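PDB 5DL7: porin from Acinetobacter baumannii AB307-0294, which probably forms a beta-barrel porin channel of the OprD family in the outer membrane, with a putative role in vanillate trafficking. Local coordinates for residues 178-183 / 217-222; 209-214 / 229-234; 221-226 / 292-297. All coordinates share one frame; numbering follows the deposited sequence.

Contact 1: 178-183 / 217-222; sequences TDVGTD and AELKDI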
ATOM      1  N   THR A 178      -3.598 -17.277  -6.131  1.00 28.49           N
ATOM      2  CA  THR A 178      -3.370 -17.266  -7.558  1.00 29.16           C
ATOM      3  C   THR A 178      -1.851 -17.063  -7.750  1.00 27.31           C
ATOM      4  O   THR A 178      -1.084 -16.837  -6.788  1.00 25.04           O
ATOM      5  CB  THR A 178      -4.189 -16.209  -8.245  1.00 32.19           C
ATOM      6  OG1 THR A 178      -3.983 -14.872  -7.650  1.00 29.90           O
ATOM      7  CG2 THR A 178      -5.759 -16.439  -8.122  1.00 37.01           C
ATOM      8  N   ASP A 179      -1.373 -17.152  -8.977  1.00 26.04           N
ATOM      9  CA  ASP A 179       0.064 -16.979  -9.213  1.00 28.49           C
ATOM     10  C   ASP A 179       0.481 -15.509  -9.028  1.00 24.64           C
ATOM     11  O   ASP A 179      -0.256 -14.521  -9.384  1.00 23.51           O
ATOM     12  CB  ASP A 179       0.434 -17.469 -10.616  1.00 27.30           C
ATOM     13  CG  ASP A 179       0.386 -18.991 -10.736  1.00 38.41           C
ATOM     14  OD1 ASP A 179       0.222 -19.727  -9.790  1.00 32.88           O
ATOM     15  OD2 ASP A 179       0.483 -19.420 -11.828  1.00 39.08           O
ATOM     16  N   VAL A 180       1.688 -15.347  -8.538  1.00 22.28           N
ATOM     17  CA  VAL A 180       2.259 -13.990  -8.441  1.00 23.04           C
ATOM     18  C   VAL A 180       2.473 -13.418  -9.891  1.00 21.68           C
ATOM     19  O   VAL A 180       2.613 -14.139 -10.860  1.00 23.52           O
ATOM     20  CB  VAL A 180       3.597 -13.962  -7.612  1.00 22.60           C
ATOM     21  CG1 VAL A 180       3.340 -14.562  -6.240  1.00 24.53           C
ATOM     22  CG2 VAL A 180       4.690 -14.887  -8.235  1.00 25.13           C
ATOM     23  N   GLY A 181       2.526 -12.136  -9.976  1.00 21.89           N
ATOM     24  CA  GLY A 181       2.711 -11.460 -11.236  1.00 20.51           C
ATOM     25  C   GLY A 181       2.512  -9.997 -11.168  1.00 19.98           C
ATOM     26  O   GLY A 181       2.727  -9.393 -10.136  1.00 21.75           O
ATOM     27  N   THR A 182       2.156  -9.386 -12.294  1.00 20.63           N
ATOM     28  CA  THR A 182       2.022  -7.948 -12.458  1.00 20.10           C
ATOM     29  C   THR A 182       0.686  -7.613 -13.058  1.00 21.58           C
ATOM     30  O   THR A 182       0.117  -8.436 -13.801  1.00 26.05           O
ATOM     31  CB  THR A 182       3.068  -7.332 -13.454  1.00 25.50           C
ATOM     32  OG1 THR A 182       3.034  -8.106 -14.687  1.00 26.35           O
ATOM     33  CG2 THR A 182       4.412  -7.493 -12.889  1.00 27.41           C
ATOM     34  N   ASP A 183       0.231  -6.431 -12.758  1.00 20.49           N
ATOM     35  CA  ASP A 183      -0.902  -5.851 -13.470  1.00 20.98           C
ATOM     36  C   ASP A 183      -0.299  -5.008 -14.647  1.00 22.54           C
ATOM     37  O   ASP A 183       0.960  -4.773 -14.714  1.00 24.12           O
ATOM     38  CB  ASP A 183      -1.648  -4.919 -12.554  1.00 23.54           C
ATOM     39  CG  ASP A 183      -2.482  -5.693 -11.493  1.00 28.48           C
ATOM     40  OD1 ASP A 183      -2.979  -6.728 -11.815  1.00 29.31           O
ATOM     41  OD2 ASP A 183      -2.584  -5.127 -10.412  1.00 30.27           O
ATOM     42  N   ALA A 217      15.255  -7.874  -5.853  1.00 18.86           N
ATOM     43  CA  ALA A 217      14.080  -8.728  -6.100  1.00 19.26           C
ATOM     44  C   ALA A 217      14.126  -9.253  -7.574  1.00 19.23           C
ATOM     45  O   ALA A 217      14.635  -8.606  -8.495  1.00 20.33           O
ATOM     46  CB  ALA A 217      12.777  -8.023  -5.947  1.00 20.71           C
ATOM     47  N   GLU A 218      13.571 -10.448  -7.711  1.00 20.42           N
ATOM     48  CA  GLU A 218      13.355 -11.062  -9.018  1.00 21.49           C
ATOM     49  C   GLU A 218      11.952 -11.644  -9.015  1.00 20.29           C
ATOM     50  O   GLU A 218      11.669 -12.588  -8.295  1.00 20.06           O
ATOM     51  CB  GLU A 218      14.411 -12.064  -9.375  1.00 24.97           C
ATOM     52  CG  GLU A 218      14.140 -12.662 -10.752  1.00 28.80           C
ATOM     53  CD  GLU A 218      15.138 -13.759 -11.113  1.00 43.32           C
ATOM     54  OE1 GLU A 218      16.291 -13.463 -11.140  1.00 40.37           O
ATOM     55  OE2 GLU A 218      14.741 -14.900 -11.138  1.00 51.57           O
ATOM     56  N   LEU A 219      11.154 -11.190 -10.025  1.00 19.42           N
ATOM     57  CA  LEU A 219       9.864 -11.887 -10.365  1.00 20.42           C
ATOM     58  C   LEU A 219      10.179 -12.694 -11.611  1.00 21.51           C
ATOM     59  O   LEU A 219      10.492 -12.121 -12.688  1.00 21.54           O
ATOM     60  CB  LEU A 219       8.822 -10.829 -10.660  1.00 20.34           C
ATOM     61  CG  LEU A 219       7.437 -11.266 -11.040  1.00 20.45           C
ATOM     62  CD1 LEU A 219       6.806 -12.063  -9.898  1.00 20.74           C
ATOM     63  CD2 LEU A 219       6.562 -10.111 -11.412  1.00 21.97           C
ATOM     64  N   LYS A 220      10.157 -14.010 -11.427  1.00 21.30           N
ATOM     65  CA  LYS A 220      10.811 -14.968 -12.382  1.00 22.79           C
ATOM     66  C   LYS A 220      10.226 -14.739 -13.796  1.00 23.02           C
ATOM     67  O   LYS A 220       9.000 -14.686 -13.974  1.00 23.64           O
ATOM     68  CB  LYS A 220      10.516 -16.370 -11.972  1.00 25.23           C
ATOM     69  CG  LYS A 220      11.235 -17.368 -12.909  1.00 27.59           C
ATOM     70  CD  LYS A 220      10.924 -18.728 -12.408  1.00 39.72           C
ATOM     71  CE  LYS A 220      11.468 -19.844 -13.307  1.00 47.86           C
ATOM     72  NZ  LYS A 220      10.383 -20.867 -13.084  1.00 55.44           N
ATOM     73  N   ASP A 221      11.096 -14.512 -14.791  1.00 24.63           N
ATOM     74  CA  ASP A 221      10.758 -14.354 -16.238  1.00 24.97           C
ATOM     75  C   ASP A 221       9.988 -13.092 -16.494  1.00 22.38           C
ATOM     76  O   ASP A 221       9.398 -12.939 -17.593  1.00 24.37           O
ATOM     77  CB  ASP A 221       9.996 -15.637 -16.662  1.00 27.07           C
ATOM     78  CG  ASP A 221      10.867 -16.803 -16.815  1.00 29.47           C
ATOM     79  OD1 ASP A 221      11.974 -16.708 -17.335  1.00 32.17           O
ATOM     80  OD2 ASP A 221      10.395 -17.911 -16.460  1.00 32.55           O
ATOM     81  N   ILE A 222       9.958 -12.119 -15.574  1.00 22.21           N
ATOM     82  CA  ILE A 222       9.291 -10.871 -15.708  1.00 21.73           C
ATOM     83  C   ILE A 222      10.220  -9.692 -15.503  1.00 22.42           C
ATOM     84  O   ILE A 222      10.531  -8.996 -16.421  1.00 21.74           O
ATOM     85  CB  ILE A 222       7.983 -10.740 -14.910  1.00 21.38           C
ATOM     86  CG1 ILE A 222       7.026 -11.937 -15.292  1.00 23.03           C
ATOM     87  CG2 ILE A 222       7.334  -9.424 -15.220  1.00 23.81           C
ATOM     88  CD1 ILE A 222       5.731 -11.896 -14.522  1.00 23.50           C
TER

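Contact 2: 209-214 / 229-234; sequences DYRLRA and GFNGKQ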
ATOM      1  N   ASP A 209      18.892   9.006  13.619  1.00 37.94           N
ATOM      2  CA  ASP A 209      17.782   9.769  13.078  1.00 37.32           C
ATOM      3  C   ASP A 209      17.360   9.312  11.677  1.00 37.58           C
ATOM      4  O   ASP A 209      16.297   9.732  11.205  1.00 36.50           O
ATOM      5  CB  ASP A 209      18.192  11.180  12.992  1.00 38.55           C
ATOM      6  CG  ASP A 209      18.308  11.882  14.356  1.00 45.02           C
ATOM      7  OD1 ASP A 209      17.738  11.465  15.413  1.00 44.53           O
ATOM      8  OD2 ASP A 209      19.069  12.868  14.334  1.00 48.29           O
ATOM      9  N   TYR A 210      18.033   8.319  11.062  1.00 33.04           N
ATOM     10  CA  TYR A 210      17.836   7.916   9.724  1.00 29.45           C
ATOM     11  C   TYR A 210      17.828   6.412   9.627  1.00 31.46           C
ATOM     12  O   TYR A 210      18.482   5.704  10.444  1.00 33.80           O
ATOM     13  CB  TYR A 210      18.832   8.436   8.763  1.00 31.93           C
ATOM     14  CG  TYR A 210      18.801   9.853   8.452  1.00 32.27           C
ATOM     15  CD1 TYR A 210      19.266  10.792   9.355  1.00 35.39           C
ATOM     16  CD2 TYR A 210      18.047  10.280   7.402  1.00 33.06           C
ATOM     17  CE1 TYR A 210      19.101  12.173   9.094  1.00 35.68           C
ATOM     18  CE2 TYR A 210      17.979  11.621   7.096  1.00 31.51           C
ATOM     19  CZ  TYR A 210      18.415  12.544   7.959  1.00 34.28           C
ATOM     20  OH  TYR A 210      18.273  13.897   7.739  1.00 34.92           O
ATOM     21  N   ARG A 211      17.099   5.880   8.675  1.00 28.52           N
ATOM     22  CA  ARG A 211      17.071   4.447   8.359  1.00 27.27           C
ATOM     23  C   ARG A 211      17.539   4.391   6.939  1.00 27.31           C
ATOM     24  O   ARG A 211      16.967   5.108   6.062  1.00 27.56           O
ATOM     25  CB  ARG A 211      15.690   3.911   8.541  1.00 31.50           C
ATOM     26  CG  ARG A 211      15.474   2.476   8.053  1.00 32.45           C
ATOM     27  CD  ARG A 211      14.053   1.940   8.335  1.00 36.48           C
ATOM     28  NE  ARG A 211      13.057   2.588   7.458  1.00 36.08           N
ATOM     29  CZ  ARG A 211      11.882   2.056   7.091  1.00 38.80           C
ATOM     30  NH1 ARG A 211      11.467   0.973   7.762  1.00 44.07           N
ATOM     31  NH2 ARG A 211      11.026   2.731   6.313  1.00 41.54           N
ATOM     32  N   LEU A 212      18.372   3.428   6.591  1.00 25.41           N
ATOM     33  CA  LEU A 212      18.900   3.220   5.187  1.00 25.98           C
ATOM     34  C   LEU A 212      18.494   1.799   4.785  1.00 24.44           C
ATOM     35  O   LEU A 212      18.560   0.903   5.611  1.00 25.50           O
ATOM     36  CB  LEU A 212      20.420   3.265   5.180  1.00 28.95           C
ATOM     37  CG  LEU A 212      21.081   4.459   5.752  1.00 39.89           C
ATOM     38  CD1 LEU A 212      22.613   4.382   5.564  1.00 44.43           C
ATOM     39  CD2 LEU A 212      20.588   5.814   5.359  1.00 43.00           C
ATOM     40  N   ARG A 213      17.974   1.538   3.560  1.00 22.91           N
ATOM     41  CA  ARG A 213      17.422   0.311   3.158  1.00 24.02           C
ATOM     42  C   ARG A 213      17.948   0.023   1.721  1.00 20.90           C
ATOM     43  O   ARG A 213      18.099   0.923   0.860  1.00 21.51           O
ATOM     44  CB  ARG A 213      15.938   0.367   3.110  1.00 25.36           C
ATOM     45  CG  ARG A 213      15.319   0.683   4.494  1.00 27.13           C
ATOM     46  CD  ARG A 213      13.848   0.463   4.492  1.00 28.89           C
ATOM     47  NE  ARG A 213      13.252   1.534   3.682  1.00 27.74           N
ATOM     48  CZ  ARG A 213      11.980   1.535   3.187  1.00 28.24           C
ATOM     49  NH1 ARG A 213      11.207   0.497   3.401  1.00 30.60           N
ATOM     50  NH2 ARG A 213      11.406   2.594   2.545  1.00 26.56           N
ATOM     51  N   ALA A 214      18.111  -1.284   1.475  1.00 21.60           N
ATOM     52  CA  ALA A 214      18.590  -1.787   0.164  1.00 22.20           C
ATOM     53  C   ALA A 214      17.958  -3.171   0.020  1.00 20.43           C
ATOM     54  O   ALA A 214      18.105  -4.013   0.853  1.00 21.02           O
ATOM     55  CB  ALA A 214      20.079  -1.819   0.040  1.00 23.09           C
ATOM     56  N   GLY A 229      17.094   3.280  -0.507  1.00 20.31           N
ATOM     57  CA  GLY A 229      16.254   4.379   0.089  1.00 22.29           C
ATOM     58  C   GLY A 229      16.748   4.792   1.438  1.00 22.87           C
ATOM     59  O   GLY A 229      17.487   4.048   2.108  1.00 22.51           O
ATOM     60  N   PHE A 230      16.288   5.965   1.882  1.00 21.81           N
ATOM     61  CA  PHE A 230      16.507   6.345   3.271  1.00 24.70           C
ATOM     62  C   PHE A 230      15.306   7.139   3.715  1.00 24.08           C
ATOM     63  O   PHE A 230      14.580   7.709   2.923  1.00 24.17           O
ATOM     64  CB  PHE A 230      17.780   7.100   3.444  1.00 26.29           C
ATOM     65  CG  PHE A 230      17.844   8.453   2.813  1.00 27.25           C
ATOM     66  CD1 PHE A 230      17.308   9.568   3.463  1.00 30.31           C
ATOM     67  CD2 PHE A 230      18.391   8.651   1.608  1.00 26.07           C
ATOM     68  CE1 PHE A 230      17.324  10.808   2.865  1.00 30.41           C
ATOM     69  CE2 PHE A 230      18.447   9.922   0.998  1.00 27.50           C
ATOM     70  CZ  PHE A 230      17.951  11.021   1.657  1.00 30.47           C
ATOM     71  N   ASN A 231      15.141   7.168   5.020  1.00 24.84           N
ATOM     72  CA  ASN A 231      14.134   8.053   5.639  1.00 24.86           C
ATOM     73  C   ASN A 231      14.557   8.516   7.012  1.00 30.54           C
ATOM     74  O   ASN A 231      15.265   7.816   7.713  1.00 28.55           O
ATOM     75  CB  ASN A 231      12.769   7.356   5.669  1.00 26.05           C
ATOM     76  CG  ASN A 231      12.690   6.152   6.571  1.00 27.62           C
ATOM     77  OD1 ASN A 231      13.175   5.068   6.244  1.00 29.61           O
ATOM     78  ND2 ASN A 231      12.035   6.323   7.769  1.00 32.75           N
ATOM     79  N   GLY A 232      14.189   9.735   7.372  1.00 29.23           N
ATOM     80  CA  GLY A 232      14.656  10.238   8.620  1.00 30.86           C
ATOM     81  C   GLY A 232      13.803  11.316   9.216  1.00 31.42           C
ATOM     82  O   GLY A 232      12.813  11.745   8.580  1.00 29.33           O
ATOM     83  N   LYS A 233      14.125  11.575  10.455  1.00 32.51           N
ATOM     84  CA  LYS A 233      13.488  12.651  11.216  1.00 33.23           C
ATOM     85  C   LYS A 233      14.596  13.212  12.075  1.00 37.59           C
ATOM     86  O   LYS A 233      15.065  12.547  13.034  1.00 35.25           O
ATOM     87  CB  LYS A 233      12.354  12.087  12.048  1.00 36.39           C
ATOM     88  CG  LYS A 233      11.787  13.178  12.980  1.00 43.45           C
ATOM     89  CD  LYS A 233      10.529  12.579  13.672  1.00 48.80           C
ATOM     90  CE  LYS A 233       9.969  13.466  14.771  1.00 58.89           C
ATOM     91  NZ  LYS A 233       9.067  12.611  15.637  1.00 63.29           N
ATOM     92  N   GLN A 234      15.114  14.323  11.647  1.00 34.77           N
ATOM     93  CA  GLN A 234      16.265  14.851  12.238  1.00 38.76           C
ATOM     94  C   GLN A 234      15.905  16.216  12.923  1.00 39.59           C
ATOM     95  O   GLN A 234      15.504  17.152  12.250  1.00 37.18           O
ATOM     96  CB  GLN A 234      17.257  15.197  11.113  1.00 40.06           C
ATOM     97  CG  GLN A 234      18.596  15.779  11.556  1.00 45.08           C
ATOM     98  CD  GLN A 234      19.483  16.129  10.367  1.00 46.12           C
ATOM     99  OE1 GLN A 234      19.358  15.714   9.266  1.00 44.52           O
ATOM    100  NE2 GLN A 234      20.446  16.896  10.669  1.00 51.95           N
TER
HETATM  101  O   HOH W   1      14.133   4.107   3.851  1.00 27.27           O

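Contact 3: 221-226 / 292-297; sequences DIYQQQ and GLPFLS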
ATOM      1  N   ASP A 221      11.096 -14.512 -14.791  1.00 24.63           N
ATOM      2  CA  ASP A 221      10.758 -14.354 -16.238  1.00 24.97           C
ATOM      3  C   ASP A 221       9.988 -13.092 -16.494  1.00 22.38           C
ATOM      4  O   ASP A 221       9.398 -12.939 -17.593  1.00 24.37           O
ATOM      5  CB  ASP A 221       9.996 -15.637 -16.662  1.00 27.07           C
ATOM      6  CG  ASP A 221      10.867 -16.803 -16.815  1.00 29.47           C
ATOM      7  OD1 ASP A 221      11.974 -16.708 -17.335  1.00 32.17           O
ATOM      8  OD2 ASP A 221      10.395 -17.911 -16.460  1.00 32.55           O
ATOM      9  N   ILE A 222       9.958 -12.119 -15.574  1.00 22.21           N
ATOM     10  CA  ILE A 222       9.291 -10.871 -15.708  1.00 21.73           C
ATOM     11  C   ILE A 222      10.220  -9.692 -15.503  1.00 22.42           C
ATOM     12  O   ILE A 222      10.531  -8.996 -16.421  1.00 21.74           O
ATOM     13  CB  ILE A 222       7.983 -10.740 -14.910  1.00 21.38           C
ATOM     14  CG1 ILE A 222       7.026 -11.937 -15.292  1.00 23.03           C
ATOM     15  CG2 ILE A 222       7.334  -9.424 -15.220  1.00 23.81           C
ATOM     16  CD1 ILE A 222       5.731 -11.896 -14.522  1.00 23.50           C
ATOM     17  N   TYR A 223      10.705  -9.522 -14.287  1.00 21.06           N
ATOM     18  CA  TYR A 223      11.626  -8.376 -14.025  1.00 19.32           C
ATOM     19  C   TYR A 223      12.573  -8.708 -12.871  1.00 21.01           C
ATOM     20  O   TYR A 223      12.229  -9.528 -11.997  1.00 20.04           O
ATOM     21  CB  TYR A 223      10.952  -7.070 -13.829  1.00 19.99           C
ATOM     22  CG  TYR A 223      10.129  -6.922 -12.595  1.00 20.02           C
ATOM     23  CD1 TYR A 223      10.774  -6.719 -11.346  1.00 20.71           C
ATOM     24  CD2 TYR A 223       8.776  -6.970 -12.538  1.00 20.36           C
ATOM     25  CE1 TYR A 223      10.014  -6.558 -10.206  1.00 21.29           C
ATOM     26  CE2 TYR A 223       8.015  -6.775 -11.394  1.00 21.20           C
ATOM     27  CZ  TYR A 223       8.561  -6.630 -10.195  1.00 20.26           C
ATOM     28  OH  TYR A 223       7.898  -6.490  -9.014  1.00 20.67           O
ATOM     29  N   GLN A 224      13.681  -7.952 -12.854  1.00 19.94           N
ATOM     30  CA  GLN A 224      14.557  -7.822 -11.645  1.00 20.66           C
ATOM     31  C   GLN A 224      14.465  -6.381 -11.218  1.00 19.91           C
ATOM     32  O   GLN A 224      14.404  -5.479 -12.059  1.00 21.21           O
ATOM     33  CB  GLN A 224      16.028  -8.225 -11.922  1.00 23.28           C
ATOM     34  CG  GLN A 224      16.102  -9.683 -12.077  1.00 33.99           C
ATOM     35  CD  GLN A 224      17.519 -10.152 -12.396  1.00 42.75           C
ATOM     36  OE1 GLN A 224      17.740 -11.289 -13.058  1.00 56.11           O
ATOM     37  NE2 GLN A 224      18.456  -9.334 -12.022  1.00 49.35           N
ATOM     38  N   GLN A 225      14.535  -6.137  -9.926  1.00 19.48           N
ATOM     39  CA  GLN A 225      14.364  -4.813  -9.371  1.00 18.59           C
ATOM     40  C   GLN A 225      15.307  -4.601  -8.141  1.00 19.57           C
ATOM     41  O   GLN A 225      15.347  -5.516  -7.341  1.00 21.53           O
ATOM     42  CB  GLN A 225      12.936  -4.524  -9.071  1.00 18.41           C
ATOM     43  CG  GLN A 225      12.623  -3.175  -8.488  1.00 18.07           C
ATOM     44  CD  GLN A 225      11.111  -3.044  -8.313  1.00 18.72           C
ATOM     45  OE1 GLN A 225      10.542  -3.436  -7.301  1.00 18.84           O
ATOM     46  NE2 GLN A 225      10.465  -2.484  -9.367  1.00 19.65           N
ATOM     47  N   GLN A 226      16.024  -3.486  -8.163  1.00 17.57           N
ATOM     48  CA  GLN A 226      16.702  -3.097  -6.906  1.00 18.53           C
ATOM     49  C   GLN A 226      16.144  -1.844  -6.308  1.00 18.32           C
ATOM     50  O   GLN A 226      15.523  -0.963  -7.043  1.00 19.45           O
ATOM     51  CB  GLN A 226      18.130  -2.813  -7.243  1.00 21.58           C
ATOM     52  CG  GLN A 226      18.971  -4.002  -7.674  1.00 23.32           C
ATOM     53  CD  GLN A 226      18.734  -4.375  -9.155  1.00 24.32           C
ATOM     54  OE1 GLN A 226      18.658  -3.507 -10.025  1.00 22.28           O
ATOM     55  NE2 GLN A 226      18.518  -5.627  -9.361  1.00 23.35           N
ATOM     56  N   GLY A 292       7.603   2.638 -17.775  1.00 19.79           N
ATOM     57  CA  GLY A 292       7.290   3.024 -16.454  1.00 18.93           C
ATOM     58  C   GLY A 292       7.777   1.971 -15.476  1.00 17.46           C
ATOM     59  O   GLY A 292       8.411   1.000 -15.769  1.00 20.33           O
ATOM     60  N   LEU A 293       7.420   2.203 -14.229  1.00 18.64           N
ATOM     61  CA  LEU A 293       7.827   1.400 -13.083  1.00 18.18           C
ATOM     62  C   LEU A 293       6.967   0.091 -12.916  1.00 19.90           C
ATOM     63  O   LEU A 293       5.770   0.203 -12.817  1.00 18.15           O
ATOM     64  CB  LEU A 293       7.639   2.156 -11.772  1.00 19.09           C
ATOM     65  CG  LEU A 293       8.037   1.503 -10.454  1.00 19.54           C
ATOM     66  CD1 LEU A 293       9.515   1.210 -10.383  1.00 19.13           C
ATOM     67  CD2 LEU A 293       7.488   2.265  -9.275  1.00 22.88           C
ATOM     68  N   PRO A 294       7.593  -1.042 -12.938  1.00 18.43           N
ATOM     69  CA  PRO A 294       6.849  -2.295 -12.573  1.00 19.26           C
ATOM     70  C   PRO A 294       6.816  -2.547 -11.102  1.00 19.02           C
ATOM     71  O   PRO A 294       7.708  -2.168 -10.351  1.00 18.86           O
ATOM     72  CB  PRO A 294       7.629  -3.455 -13.240  1.00 20.50           C
ATOM     73  CG  PRO A 294       9.087  -2.916 -13.129  1.00 20.75           C
ATOM     74  CD  PRO A 294       9.007  -1.402 -13.248  1.00 19.18           C
ATOM     75  N   PHE A 295       5.750  -3.282 -10.682  1.00 20.40           N
ATOM     76  CA  PHE A 295       5.606  -3.750  -9.303  1.00 17.78           C
ATOM     77  C   PHE A 295       4.580  -4.881  -9.267  1.00 17.66           C
ATOM     78  O   PHE A 295       3.910  -5.054 -10.297  1.00 17.81           O
ATOM     79  CB  PHE A 295       5.296  -2.584  -8.302  1.00 17.39           C
ATOM     80  CG  PHE A 295       4.213  -1.616  -8.778  1.00 18.71           C
ATOM     81  CD1 PHE A 295       2.872  -1.893  -8.452  1.00 19.94           C
ATOM     82  CD2 PHE A 295       4.550  -0.435  -9.470  1.00 19.03           C
ATOM     83  CE1 PHE A 295       1.898  -1.045  -8.856  1.00 22.26           C
ATOM     84  CE2 PHE A 295       3.599   0.400  -9.947  1.00 19.54           C
ATOM     85  CZ  PHE A 295       2.243   0.080  -9.669  1.00 20.91           C
ATOM     86  N   LEU A 296       4.454  -5.521  -8.167  1.00 17.42           N
ATOM     87  CA  LEU A 296       3.573  -6.712  -8.090  1.00 18.40           C
ATOM     88  C   LEU A 296       2.134  -6.353  -8.294  1.00 19.66           C
ATOM     89  O   LEU A 296       1.664  -5.267  -7.941  1.00 20.25           O
ATOM     90  CB  LEU A 296       3.852  -7.484  -6.794  1.00 20.87           C
ATOM     91  CG  LEU A 296       5.195  -8.147  -6.795  1.00 20.37           C
ATOM     92  CD1 LEU A 296       5.571  -8.570  -5.355  1.00 22.57           C
ATOM     93  CD2 LEU A 296       5.246  -9.430  -7.605  1.00 23.60           C
ATOM     94  N   SER A 297       1.386  -7.315  -8.783  1.00 21.11           N
ATOM     95  CA  SER A 297      -0.077  -7.185  -8.965  1.00 20.26           C
ATOM     96  C   SER A 297      -0.768  -6.919  -7.633  1.00 21.53           C
ATOM     97  O   SER A 297      -0.370  -7.441  -6.541  1.00 22.42           O
ATOM     98  CB  SER A 297      -0.644  -8.471  -9.637  1.00 21.72           C
ATOM     99  OG  SER A 297      -0.420  -9.614  -8.789  1.00 22.97           O
TER

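Contact 1: 178-183 / 217-222
Leu219 meets Val180, Gly181 and Thr182 by apolar packing alone, a small example of purely apolar packing between two segments. From CB the leucine runs toward the loop: CG stands anti to the backbone N (chi1 180°), and the two methyls divide at the fork. CD1 takes the Val180 side, reaching CG2 of Val180 at 3.9 Å, where the two side chains lie alongside, running in opposite senses. CD2, the other branch, lies 3.7 Å from CG2 of Thr182, while Gly181 C is 4.1 Å from the same leucine CD2. The threonine thus offers its methyl to the leucine. Ile222 adds a second, looser apolar contact, with its CG2 4.2 Å from Thr182 CG2. Ile222 closes a beta turn, its N hydrogen-bonded to Leu219 O at 2.9 Å. All five touching residues are buried. Next to them, Lys220 forms a salt bridge with Asp196. The leucine also packs on Phe198 of strand 198-206, next to its own strand 210-219 in the barrel wall, whereas strand 181-182 pairs with strand 193-194, placing this two-stranded loop sheet against the end of the hairpin 210-219/223-235.

Contact 2: 209-214 / 229-234
Different first torsions bring Arg211 and Asn231 together on one face of an antiparallel strand pair: CG of Arg211 is anti to its backbone N (chi1 172°), whereas CG of Asn231 sits between its backbone N and carbonyl carbon (chi1 67°). The arginine chain then bends at chi3, and NE donates to Asn231 OD1 at 2.8 Å, on a lone pair and in the guanidinium plane. The amide stands nearly upright to that guanidinium, the planes 83° apart. NH2 adds a weak second bond to the same oxygen. A water, accepting from Arg213 NE and donating to Asn231 OD1 at 2.8 Å, gives this acceptor a third partner and connects Arg213 to it, while Arg211 binds it directly. The two guanidiniums overlap in part, with Arg211 NH2 3.5 Å above the centre of the Arg213 plane; their like charges would be expected to repel, and the shared asparagine oxygen may offset some of that.

The other face carries Tyr210, Leu212 and Phe230. Gly232 CA lies over the Tyr210 ring in a CH-pi contact, 4.1 Å from its centroid, and the phenol OH donates to Gln234 OE1 at 2.6 Å, in the carbonyl plane. Leu212 CD2 packs on Phe230 CB at 3.6 Å. Between the faces, Arg211 with Asn231 and Arg213 with Gly229 form hydrogen-bonded pairs, each joined by two backbone bonds, and Tyr210 with Gly232 is a non-hydrogen-bonded pair.

These strands, 210-219 and 223-235, form a beta hairpin in the barrel wall. Strand 198-206 bonds to the outer edge of the first, for instance at Leu212 and Tyr205, and strand 240-253 flanks the second, with Phe230 bonded to Val246.

Contact 3: 221-226 / 292-297
Tyr223, the second residue of a classic beta bulge in which it and Ile222 both face Leu219 at the start of strand 223-235, lays its ring against Pro294. The proline belongs to the long loop between strands 278-288 and 318-327. Here a barrel strand receives an inserted loop through one aromatic face and one amide, which illustrates how a segment without regular secondary structure can be held against a beta wall.

The tyrosine CG lies between the backbone N and the carbonyl carbon (chi1 68°), and the side chain is set at a slant to that of the proline. Pro294 CG is over one face of the ring in a CH-pi contact, 4.2 Å from the centroid but displaced toward the rim, only 16° off the ring normal. Pro294 CB reaches the CD2 side, 3.8 Å from Tyr223 CD2. Farther along the ring, the phenol oxygen continues past the proline to the next residues of the loop, coming 3.6 Å from Phe295 CA and approaching the CG of Leu296.

Gln225, two residues on and so directed to the same side of the strand, reaches out as an extended chain beyond CG. Its amide nitrogen grips the loop backbone beside the same proline, and also donates to Ser251 OG of the adjacent strand 240-253, tying wall and loop together at one group. Leu293 crosses this glutamine at about a right angle, its CD1 3.9 Å from Gln225 NE2, and also packs on Phe249.

The sole hydrogen bond between 221-226 and 292-297 runs from Gln225 NE2 to Pro294 O, 2.9 Å long, with the donor tilted 30° from the carbonyl plane.

In the fold
All three contacts use the hairpin of strands 210-219 and 223-235, neighbours in the antiparallel barrel wall. Contact 2 joins the far ends of the two strands, whereas contacts 1 and 3 gather around their connecting turn, share Asp221 and Ile222, and have centres about 7 Å apart. From contact 2, the centres of contacts 1 and 3 lie about 28 Å and 23 Å away. Along the chain, 178-183 comes first, the hairpin follows, and 292-297 comes last. The two loop segments also meet directly, through a probable hydrogen bond from Ser297 N to Gly181 O. Loops distant in sequence thus converge on one hairpin end, consistent with inserted loops narrowing a porin channel.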